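Local coordinates for SusD superfamily protein (Parabacteroides distasonis, PDB 3OTN), which probably binds nutrient carbohydrate at the bacterial outer membrane, at residues 285-290 with 334-339; 264-269 with 280-285; 444-449 with 456-461. All coordinates share one frame; numbering follows the deposited sequence. Where two conformers were deposited one is given.

Contact 2 comes first along the chain and contact 1 follows in series; L285 belongs to both, closing the loop pairing of 264-269 with 280-285 and leading into strand 286-287. The centres of these two contacts are about 11 Å apart, and they touch through aromatic packing of F339 on F268 and through water 1. They thus form one continuous, mostly buried region between the loops after strand 249-253 and the sheet containing strand 334-336. Contact 3 lies later, within the single loop between strand 442-444 and helix 467-472, its nearest atoms about 8 Å from contact 1 and about 12 Å from contact 2.

Contact 1: residues 285-290 with 334-339; sequences LIPTKE and YYIYKF
I286 and Y335 mark the closest approach of the two main chains, with I286 CA 5.7 Å from Y335 CA, and the short strands 286-287 and 334-336 run in broadly opposite directions. Water takes the place of direct main-chain bonds. One molecule accepts from I336 N and donates to L285 O (2.7 Å from that oxygen), whereas a second spends its two protons on P287 O and Y334 O. The P287 ring fills the middle of the contact: its CD sits 3.4 Å from Y334 O and 3.9 Å from I336 CG1, the proline and isoleucine side chains sliding past each other in opposite directions. Beside it, I286 and Y335 lie side by side and point the same way. I286 CD1, turned by chi2 of -59°, meets the tyrosine at the ring edge, 3.6 Å from Y335 CE1 and equally near Y335 CD1. Y334 presents its edge to the start of the helix, where K289 CA is 4.0 Å from Y334 CD2. Beyond that edge the polar ends converge on one carboxylate, Y334 OH by a hydrogen bond and K289 NZ by a salt bridge to E293, while Y335 OH is bonded to E58. T288, at the N-cap of helix 289-292, turns away from 334-339, and its OG1 caps F291 N. Strand 286-287 pairs antiparallel with strand 55-56, and strand 334-336 is an outer strand of the three-stranded antiparallel sheet centred on 308-312. The contact therefore joins two small sheets by packing and water, with P287 and I336 both resting on F308 of the central strand, and P287 and Y334 both touching V292 of helix 289-292.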
loop_
_atom_site.group_PDB
_atom_site.type_symbol
_atom_site.label_atom_id
_atom_site.label_comp_id
_atom_site.label_asym_id
_atom_site.label_seq_id
_atom_site.Cartn_x
_atom_site.Cartn_y
_atom_site.Cartn_z
ATOM N N LEU A 285 -0.061 -13.465 8.234
ATOM C CA LEU A 285 0.533 -12.191 8.638
ATOM C C LEU A 285 0.213 -11.928 10.108
ATOM O O LEU A 285 -0.940 -11.686 10.497
ATOM C CB LEU A 285 0.078 -11.040 7.746
ATOM C CG LEU A 285 0.959 -9.777 7.766
ATOM C CD1 LEU A 285 2.387 -10.044 7.250
ATOM C CD2 LEU A 285 0.291 -8.694 6.908
ATOM N N ILE A 286 1.249 -12.063 10.922
ATOM C CA ILE A 286 1.156 -12.040 12.356
ATOM C C ILE A 286 2.103 -10.929 12.806
ATOM O O ILE A 286 3.253 -10.931 12.378
ATOM C CB ILE A 286 1.648 -13.396 12.902
ATOM C CG1 ILE A 286 0.893 -14.564 12.241
ATOM C CG2 ILE A 286 1.518 -13.463 14.465
ATOM C CD1 ILE A 286 -0.619 -14.531 12.450
ATOM N N PRO A 287 1.647 -10.001 13.683
ATOM C CA PRO A 287 2.562 -8.954 14.132
ATOM C C PRO A 287 3.576 -9.527 15.115
ATOM O O PRO A 287 3.276 -10.494 15.807
ATOM C CB PRO A 287 1.633 -7.973 14.827
ATOM C CG PRO A 287 0.563 -8.862 15.445
ATOM C CD PRO A 287 0.421 -10.037 14.501
ATOM N N THR A 288 4.763 -8.937 15.180
ATOM C CA THR A 288 5.724 -9.357 16.181
ATOM C C THR A 288 5.325 -8.784 17.535
ATOM O O THR A 288 4.813 -7.665 17.633
ATOM C CB THR A 288 7.153 -8.924 15.863
ATOM O OG1 THR A 288 7.220 -7.494 15.812
ATOM C CG2 THR A 288 7.627 -9.528 14.591
ATOM N N LYS A 289 5.574 -9.570 18.569
ATOM C CA LYS A 289 5.482 -9.120 19.963
ATOM C C LYS A 289 6.311 -7.841 20.184
ATOM O O LYS A 289 5.857 -6.930 20.828
ATOM C CB LYS A 289 5.956 -10.269 20.878
ATOM C CG LYS A 289 6.241 -9.933 22.352
ATOM C CD LYS A 289 6.957 -11.127 23.051
ATOM C CE LYS A 289 7.942 -10.659 24.145
ATOM N NZ LYS A 289 7.272 -10.127 25.362
ATOM N N GLU A 290 7.509 -7.776 19.608
ATOM C CA GLU A 290 8.430 -6.613 19.737
ATOM C C GLU A 290 7.879 -5.310 19.146
ATOM O O GLU A 290 8.055 -4.229 19.726
ATOM C CB GLU A 290 9.808 -6.899 19.089
ATOM C CG GLU A 290 10.658 -7.991 19.772
ATOM C CD GLU A 290 10.334 -9.423 19.305
ATOM O OE1 GLU A 290 9.301 -9.649 18.598
ATOM O OE2 GLU A 290 11.113 -10.316 19.670
ATOM N N TYR A 334 -0.400 -11.940 20.139
ATOM C CA TYR A 334 -1.018 -10.811 19.452
ATOM C C TYR A 334 -1.348 -11.169 18.002
ATOM O O TYR A 334 -0.558 -11.794 17.299
ATOM C CB TYR A 334 -0.101 -9.592 19.458
ATOM C CG TYR A 334 0.346 -9.142 20.845
ATOM C CD1 TYR A 334 -0.565 -8.619 21.756
ATOM C CD2 TYR A 334 1.700 -9.158 21.197
ATOM C CE1 TYR A 334 -0.145 -8.167 23.020
ATOM C CE2 TYR A 334 2.128 -8.722 22.448
ATOM C CZ TYR A 334 1.209 -8.214 23.351
ATOM O OH TYR A 334 1.675 -7.773 24.585
ATOM N N TYR A 335 -2.531 -10.745 17.567
ATOM C CA TYR A 335 -2.935 -10.834 16.176
ATOM C C TYR A 335 -3.469 -9.485 15.714
ATOM O O TYR A 335 -3.933 -8.670 16.538
ATOM C CB TYR A 335 -3.975 -11.925 16.015
ATOM C CG TYR A 335 -3.395 -13.283 16.311
ATOM C CD1 TYR A 335 -2.815 -14.043 15.289
ATOM C CD2 TYR A 335 -3.363 -13.792 17.620
ATOM C CE1 TYR A 335 -2.222 -15.294 15.558
ATOM C CE2 TYR A 335 -2.771 -15.042 17.899
ATOM C CZ TYR A 335 -2.213 -15.784 16.861
ATOM O OH TYR A 335 -1.646 -17.013 17.109
ATOM N N ILE A 336 -3.377 -9.247 14.410
ATOM C CA ILE A 336 -3.899 -8.027 13.818
ATOM C C ILE A 336 -5.418 -8.059 13.729
ATOM O O ILE A 336 -5.991 -8.925 13.083
ATOM C CB ILE A 336 -3.272 -7.731 12.452
ATOM C CG1 ILE A 336 -1.774 -7.424 12.635
ATOM C CG2 ILE A 336 -4.003 -6.503 11.833
ATOM C CD1 ILE A 336 -0.849 -7.818 11.441
ATOM N N TYR A 337 -6.035 -7.098 14.414
ATOM C CA TYR A 337 -7.472 -6.844 14.427
ATOM C C TYR A 337 -7.864 -5.655 13.552
ATOM O O TYR A 337 -9.052 -5.441 13.298
ATOM C CB TYR A 337 -7.917 -6.529 15.870
ATOM C CG TYR A 337 -9.375 -6.736 16.178
ATOM C CD1 TYR A 337 -9.950 -8.006 16.135
ATOM C CD2 TYR A 337 -10.203 -5.652 16.535
ATOM C CE1 TYR A 337 -11.312 -8.200 16.450
ATOM C CE2 TYR A 337 -11.566 -5.857 16.836
ATOM C CZ TYR A 337 -12.098 -7.126 16.803
ATOM O OH TYR A 337 -13.431 -7.323 17.104
ATOM N N LYS A 338 -6.871 -4.914 13.048
ATOM C CA LYS A 338 -7.095 -3.661 12.279
ATOM C C LYS A 338 -8.089 -3.797 11.108
ATOM O O LYS A 338 -8.866 -2.871 10.813
ATOM C CB LYS A 338 -5.736 -3.165 11.805
ATOM C CG LYS A 338 -5.653 -1.797 11.279
ATOM C CD LYS A 338 -4.182 -1.387 11.164
ATOM C CE LYS A 338 -4.067 -0.090 10.455
ATOM N NZ LYS A 338 -2.708 0.489 10.491
ATOM N N PHE A 339 -8.131 -4.983 10.513
ATOM C CA PHE A 339 -8.943 -5.259 9.322
ATOM C C PHE A 339 -10.011 -6.327 9.562
ATOM O O PHE A 339 -10.453 -6.952 8.633
ATOM C CB PHE A 339 -8.010 -5.683 8.193
ATOM C CG PHE A 339 -6.832 -4.749 8.008
ATOM C CD1 PHE A 339 -7.040 -3.421 7.661
ATOM C CD2 PHE A 339 -5.523 -5.192 8.190
ATOM C CE1 PHE A 339 -5.965 -2.549 7.465
ATOM C CE2 PHE A 339 -4.443 -4.321 8.002
ATOM C CZ PHE A 339 -4.676 -3.006 7.629
HETATM O O HOH W 1 -2.505 -11.261 12.620
HETATM O O HOH W 2 2.304 -12.433 17.814
#

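Contact 2: residues 264-269 with 280-285; sequences SVRIFL and LEYGSL
R266 and Y282 cross obliquely with guanidinium and ring planes only 17° apart, the hydroxyl end of the tyrosine lying over the cation: Y282 OH is above its centre, 3.2 Å from R266 CZ. The arginine chain bends at chi3 (78°), which places NE near L280 O; NE and NH2 both grip that oxygen side-on, at 3.2 Å for R266 NE and 3.0 Å for R266 NH2. The oxygen lies in the guanidinium plane. One face and one edge of the cation are thus engaged by 280-285, while D279 and E263 form salt bridges with NH2 and NH1. I267 crosses L285 with CG2 3.7 Å from L285 CB, and F268 lies alongside the same leucine, CE1 3.6 Å from L285 CD2. L269 CB packs on E281 CB. Between the side chains, Y282 N donates to R266 O, and I267 O accepts from L285 N and, weakly, from S284 N; G283 passes this point with positive phi (65°). The water held by L285 O and I336 N also donates to F268 O. The pairing is that of two limbs of one long irregular loop, between strands 249-253 and 286-287 of the SusD fold, in which a segment of helical backbone angles docks on an irregular, turning one.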
loop_
_atom_site.group_PDB
_atom_site.type_symbol
_atom_site.label_atom_id
_atom_site.label_comp_id
_atom_site.label_asym_id
_atom_site.label_seq_id
_atom_site.Cartn_x
_atom_site.Cartn_y
_atom_site.Cartn_z
ATOM N N SER A 264 -8.359 -11.416 1.883
ATOM C CA SER A 264 -7.248 -11.056 2.760
ATOM C C SER A 264 -7.641 -10.916 4.226
ATOM O O SER A 264 -6.764 -10.998 5.106
ATOM C CB SER A 264 -6.536 -9.789 2.285
ATOM O OG SER A 264 -7.278 -8.584 2.489
ATOM N N VAL A 265 -8.936 -10.718 4.505
ATOM C CA VAL A 265 -9.425 -10.703 5.892
ATOM C C VAL A 265 -8.931 -11.951 6.663
ATOM O O VAL A 265 -8.517 -11.854 7.810
ATOM C CB VAL A 265 -10.978 -10.526 5.921
ATOM C CG1 VAL A 265 -11.558 -10.799 7.325
ATOM C CG2 VAL A 265 -11.361 -9.126 5.414
ATOM N N ARG A 266 -8.891 -13.093 5.977
ATOM C CA ARG A 266 -8.492 -14.393 6.569
ATOM C C ARG A 266 -6.988 -14.522 6.870
ATOM O O ARG A 266 -6.584 -15.368 7.680
ATOM C CB ARG A 266 -8.829 -15.527 5.580
ATOM C CG ARG A 266 -10.264 -15.688 5.230
ATOM C CD ARG A 266 -10.438 -16.528 3.947
ATOM N NE ARG A 266 -10.278 -17.933 4.239
ATOM C CZ ARG A 266 -10.556 -18.940 3.409
ATOM N NH1 ARG A 266 -11.015 -18.725 2.185
ATOM N NH2 ARG A 266 -10.354 -20.192 3.826
ATOM N N ILE A 267 -6.187 -13.722 6.178
ATOM C CA ILE A 267 -4.713 -13.665 6.325
ATOM C C ILE A 267 -4.269 -13.345 7.752
ATOM O O ILE A 267 -3.279 -13.906 8.238
ATOM C CB ILE A 267 -4.123 -12.596 5.319
ATOM C CG1 ILE A 267 -4.239 -13.092 3.863
ATOM C CG2 ILE A 267 -2.680 -12.192 5.587
ATOM C CD1 ILE A 267 -3.396 -14.217 3.568
ATOM N N PHE A 268 -5.014 -12.453 8.404
ATOM C CA PHE A 268 -4.678 -11.948 9.737
ATOM C C PHE A 268 -5.201 -12.791 10.889
ATOM O O PHE A 268 -4.775 -12.610 12.033
ATOM C CB PHE A 268 -5.219 -10.529 9.898
ATOM C CG PHE A 268 -4.792 -9.597 8.798
ATOM C CD1 PHE A 268 -3.572 -8.960 8.841
ATOM C CD2 PHE A 268 -5.610 -9.383 7.702
ATOM C CE1 PHE A 268 -3.165 -8.106 7.813
ATOM C CE2 PHE A 268 -5.214 -8.541 6.677
ATOM C CZ PHE A 268 -3.992 -7.897 6.732
ATOM N N LEU A 269 -6.086 -13.737 10.596
ATOM C CA LEU A 269 -6.796 -14.469 11.631
ATOM C C LEU A 269 -5.894 -15.606 12.074
ATOM O O LEU A 269 -5.195 -16.142 11.234
ATOM C CB LEU A 269 -8.117 -15.031 11.090
ATOM C CG LEU A 269 -9.161 -14.053 10.530
ATOM C CD1 LEU A 269 -10.426 -14.781 9.977
ATOM C CD2 LEU A 269 -9.502 -13.035 11.574
ATOM N N LEU A 280 -11.244 -22.096 6.740
ATOM C CA LEU A 280 -9.927 -22.082 7.396
ATOM C C LEU A 280 -9.379 -20.668 7.544
ATOM O O LEU A 280 -9.510 -19.841 6.634
ATOM C CB LEU A 280 -8.912 -22.914 6.600
ATOM C CG LEU A 280 -8.960 -24.458 6.819
ATOM C CD1 LEU A 280 -7.835 -25.167 6.055
ATOM C CD2 LEU A 280 -8.912 -24.877 8.324
ATOM N N GLU A 281 -8.770 -20.402 8.697
ATOM C CA GLU A 281 -8.048 -19.176 8.926
ATOM C C GLU A 281 -6.586 -19.443 8.581
ATOM O O GLU A 281 -6.072 -20.504 8.902
ATOM C CB GLU A 281 -8.159 -18.773 10.389
ATOM C CG GLU A 281 -9.582 -18.569 10.856
ATOM C CD GLU A 281 -10.253 -19.806 11.459
ATOM O OE1 GLU A 281 -9.567 -20.791 11.842
ATOM O OE2 GLU A 281 -11.489 -19.762 11.607
ATOM N N TYR A 282 -5.937 -18.478 7.934
ATOM C CA TYR A 282 -4.628 -18.674 7.360
ATOM C C TYR A 282 -3.495 -18.386 8.314
ATOM O O TYR A 282 -2.517 -19.121 8.320
ATOM C CB TYR A 282 -4.438 -17.771 6.147
ATOM C CG TYR A 282 -5.365 -18.046 4.986
ATOM C CD1 TYR A 282 -5.592 -19.342 4.534
ATOM C CD2 TYR A 282 -5.950 -17.003 4.280
ATOM C CE1 TYR A 282 -6.419 -19.594 3.449
ATOM C CE2 TYR A 282 -6.777 -17.251 3.169
ATOM C CZ TYR A 282 -7.002 -18.546 2.771
ATOM O OH TYR A 282 -7.806 -18.814 1.691
ATOM N N GLY A 283 -3.585 -17.274 9.054
ATOM C CA GLY A 283 -2.500 -16.903 9.944
ATOM C C GLY A 283 -1.200 -16.564 9.223
ATOM O O GLY A 283 -0.139 -16.818 9.778
ATOM N N SER A 284 -1.295 -15.978 8.031
ATOM C CA SER A 284 -0.122 -15.665 7.164
ATOM C C SER A 284 0.603 -14.353 7.492
ATOM O O SER A 284 1.718 -14.106 6.984
ATOM C CB SER A 284 -0.541 -15.511 5.692
ATOM O OG SER A 284 -1.225 -16.597 5.200
ATOM N N LEU A 285 -0.061 -13.465 8.234
ATOM C CA LEU A 285 0.533 -12.191 8.638
ATOM C C LEU A 285 0.213 -11.928 10.108
ATOM O O LEU A 285 -0.940 -11.686 10.497
ATOM C CB LEU A 285 0.078 -11.040 7.746
ATOM C CG LEU A 285 0.959 -9.777 7.766
ATOM C CD1 LEU A 285 2.387 -10.044 7.250
ATOM C CD2 LEU A 285 0.291 -8.694 6.908
HETATM O O HOH W 1 -2.505 -11.261 12.620
#

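Contact 3: residues 444-449 with 456-461; sequences DFIGYK and YTETQL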
loop_
_atom_site.group_PDB
_atom_site.type_symbol
_atom_site.label_atom_id
_atom_site.label_comp_id
_atom_site.label_asym_id
_atom_site.label_seq_id
_atom_site.Cartn_x
_atom_site.Cartn_y
_atom_site.Cartn_z
ATOM N N ASP A 444 20.404 2.659 10.339
ATOM C CA ASP A 444 20.576 2.498 8.914
ATOM C C ASP A 444 20.055 1.155 8.464
ATOM O O ASP A 444 20.266 0.135 9.138
ATOM C CB ASP A 444 22.037 2.627 8.507
ATOM C CG ASP A 444 22.542 4.039 8.619
ATOM O OD1 ASP A 444 21.725 4.977 8.797
ATOM O OD2 ASP A 444 23.768 4.190 8.524
ATOM N N PHE A 445 19.360 1.174 7.325
ATOM C CA PHE A 445 18.858 -0.041 6.699
ATOM C C PHE A 445 20.015 -1.014 6.490
ATOM O O PHE A 445 19.908 -2.163 6.898
ATOM C CB PHE A 445 18.189 0.330 5.381
ATOM C CG PHE A 445 17.584 -0.830 4.615
ATOM C CD1 PHE A 445 18.379 -1.741 3.928
ATOM C CD2 PHE A 445 16.207 -0.907 4.448
ATOM C CE1 PHE A 445 17.809 -2.753 3.173
ATOM C CE2 PHE A 445 15.643 -1.894 3.689
ATOM C CZ PHE A 445 16.452 -2.832 3.049
ATOM N N ILE A 446 21.103 -0.544 5.865
ATOM C CA ILE A 446 22.268 -1.384 5.551
ATOM C C ILE A 446 23.039 -1.572 6.869
ATOM O O ILE A 446 23.560 -0.621 7.436
ATOM C CB ILE A 446 23.165 -0.748 4.451
ATOM C CG1 ILE A 446 22.421 -0.686 3.105
ATOM C CG2 ILE A 446 24.488 -1.554 4.250
ATOM C CD1 ILE A 446 23.103 0.219 2.088
ATOM N N GLY A 447 23.062 -2.793 7.380
ATOM C CA GLY A 447 23.545 -3.077 8.729
ATOM C C GLY A 447 22.465 -3.440 9.740
ATOM O O GLY A 447 22.798 -4.002 10.789
ATOM N N TYR A 448 21.179 -3.167 9.468
ATOM C CA TYR A 448 20.111 -3.580 10.418
ATOM C C TYR A 448 20.130 -5.099 10.676
ATOM O O TYR A 448 20.188 -5.890 9.722
ATOM C CB TYR A 448 18.727 -3.200 9.910
ATOM C CG TYR A 448 17.579 -3.649 10.795
ATOM C CD1 TYR A 448 17.371 -3.074 12.051
ATOM C CD2 TYR A 448 16.669 -4.630 10.350
ATOM C CE1 TYR A 448 16.307 -3.481 12.872
ATOM C CE2 TYR A 448 15.584 -5.054 11.154
ATOM C CZ TYR A 448 15.413 -4.472 12.406
ATOM O OH TYR A 448 14.353 -4.882 13.174
ATOM N N LYS A 449 20.076 -5.480 11.954
ATOM C CA LYS A 449 20.008 -6.886 12.392
ATOM C C LYS A 449 18.591 -7.197 12.847
ATOM O O LYS A 449 18.022 -6.478 13.690
ATOM C CB LYS A 449 20.956 -7.150 13.536
ATOM C CG LYS A 449 21.186 -8.638 13.818
ATOM C CD LYS A 449 22.390 -8.857 14.755
ATOM C CE LYS A 449 22.117 -8.304 16.161
ATOM N NZ LYS A 449 23.192 -8.628 17.160
ATOM N N TYR A 456 20.770 -6.890 7.122
ATOM C CA TYR A 456 20.384 -6.352 5.817
ATOM C C TYR A 456 21.591 -5.737 5.118
ATOM O O TYR A 456 22.447 -5.114 5.765
ATOM C CB TYR A 456 19.256 -5.327 5.954
ATOM C CG TYR A 456 17.874 -5.906 6.268
ATOM C CD1 TYR A 456 17.710 -7.197 6.777
ATOM C CD2 TYR A 456 16.731 -5.146 6.097
ATOM C CE1 TYR A 456 16.449 -7.700 7.077
ATOM C CE2 TYR A 456 15.451 -5.644 6.407
ATOM C CZ TYR A 456 15.324 -6.911 6.912
ATOM O OH TYR A 456 14.097 -7.408 7.239
ATOM N N THR A 457 21.666 -5.966 3.809
ATOM C CA THR A 457 22.689 -5.432 2.945
ATOM C C THR A 457 22.046 -4.642 1.806
ATOM O O THR A 457 20.803 -4.509 1.735
ATOM C CB THR A 457 23.535 -6.573 2.361
ATOM O OG1 THR A 457 22.788 -7.292 1.355
ATOM C CG2 THR A 457 24.035 -7.538 3.478
ATOM N N GLU A 458 22.874 -4.141 0.887
ATOM C CA GLU A 458 22.402 -3.460 -0.323
ATOM C C GLU A 458 21.394 -4.321 -1.131
ATOM O O GLU A 458 20.452 -3.798 -1.757
ATOM C CB GLU A 458 23.602 -3.048 -1.199
ATOM C CG GLU A 458 24.540 -1.970 -0.599
ATOM C CD GLU A 458 25.641 -2.486 0.365
ATOM O OE1 GLU A 458 25.680 -3.685 0.761
ATOM O OE2 GLU A 458 26.472 -1.642 0.739
ATOM N N THR A 459 21.592 -5.637 -1.120
ATOM C CA THR A 459 20.701 -6.582 -1.817
ATOM C C THR A 459 19.222 -6.429 -1.464
ATOM O O THR A 459 18.362 -6.424 -2.361
ATOM C CB THR A 459 21.150 -8.029 -1.545
ATOM O OG1 THR A 459 22.512 -8.159 -1.949
ATOM C CG2 THR A 459 20.292 -9.054 -2.280
ATOM N N GLN A 460 18.944 -6.248 -0.170
ATOM C CA GLN A 460 17.570 -6.212 0.344
ATOM C C GLN A 460 16.830 -4.909 -0.006
ATOM O O GLN A 460 15.620 -4.841 0.174
ATOM C CB GLN A 460 17.532 -6.443 1.850
ATOM C CG GLN A 460 17.747 -7.895 2.298
ATOM C CD GLN A 460 19.162 -8.404 2.097
ATOM O OE1 GLN A 460 20.149 -7.698 2.364
ATOM N NE2 GLN A 460 19.273 -9.650 1.643
ATOM N N LEU A 461 17.550 -3.901 -0.520
ATOM C CA LEU A 461 16.908 -2.664 -1.010
ATOM C C LEU A 461 15.913 -2.868 -2.177
ATOM O O LEU A 461 15.045 -2.012 -2.405
ATOM C CB LEU A 461 17.972 -1.648 -1.446
ATOM C CG LEU A 461 18.871 -1.058 -0.343
ATOM C CD1 LEU A 461 20.031 -0.278 -0.971
ATOM C CD2 LEU A 461 18.079 -0.207 0.622
#
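F445, Y448 and Y456 form an aromatic cluster between the two segments. Y448 turns its edge to the face of Y456, with planes at 79° and Y448 CD2 over the centre of that ring. F445 and Y456 meet obliquely, F445 CZ 3.8 Å from Y456 CD2. F445 CG is anti to the backbone N (chi1 -179°). The F445 ring has Y456 on one face and L461 on the opposite face. There L461 CD2 makes a CH-pi contact, 3.7 Å from the F445 ring centroid, while T457 O lies at the ring edge. Two nearly straight main-chain hydrogen bonds tie the segments together: G447 N to Y456 O at 2.9 Å and Y456 N to Y448 O at 2.8 Å. Side-chain bonds brace T457 to Q460. Q460 OE1 accepts from T457 N at 2.7 Å and also from T457 OG1, and T457 OG1 in turn accepts from T459 N, forming an ST turn. Y456 OH is bonded to M51 O. The motif is a type II beta turn, F445 to Y448 with glycine at its third position, whose end pairs with the returning chain just ahead of the 3-10 turn 459-461; all three rings of the aromatic cluster pack this loop against I434 of strand 433-435 in the RagB/SusD region.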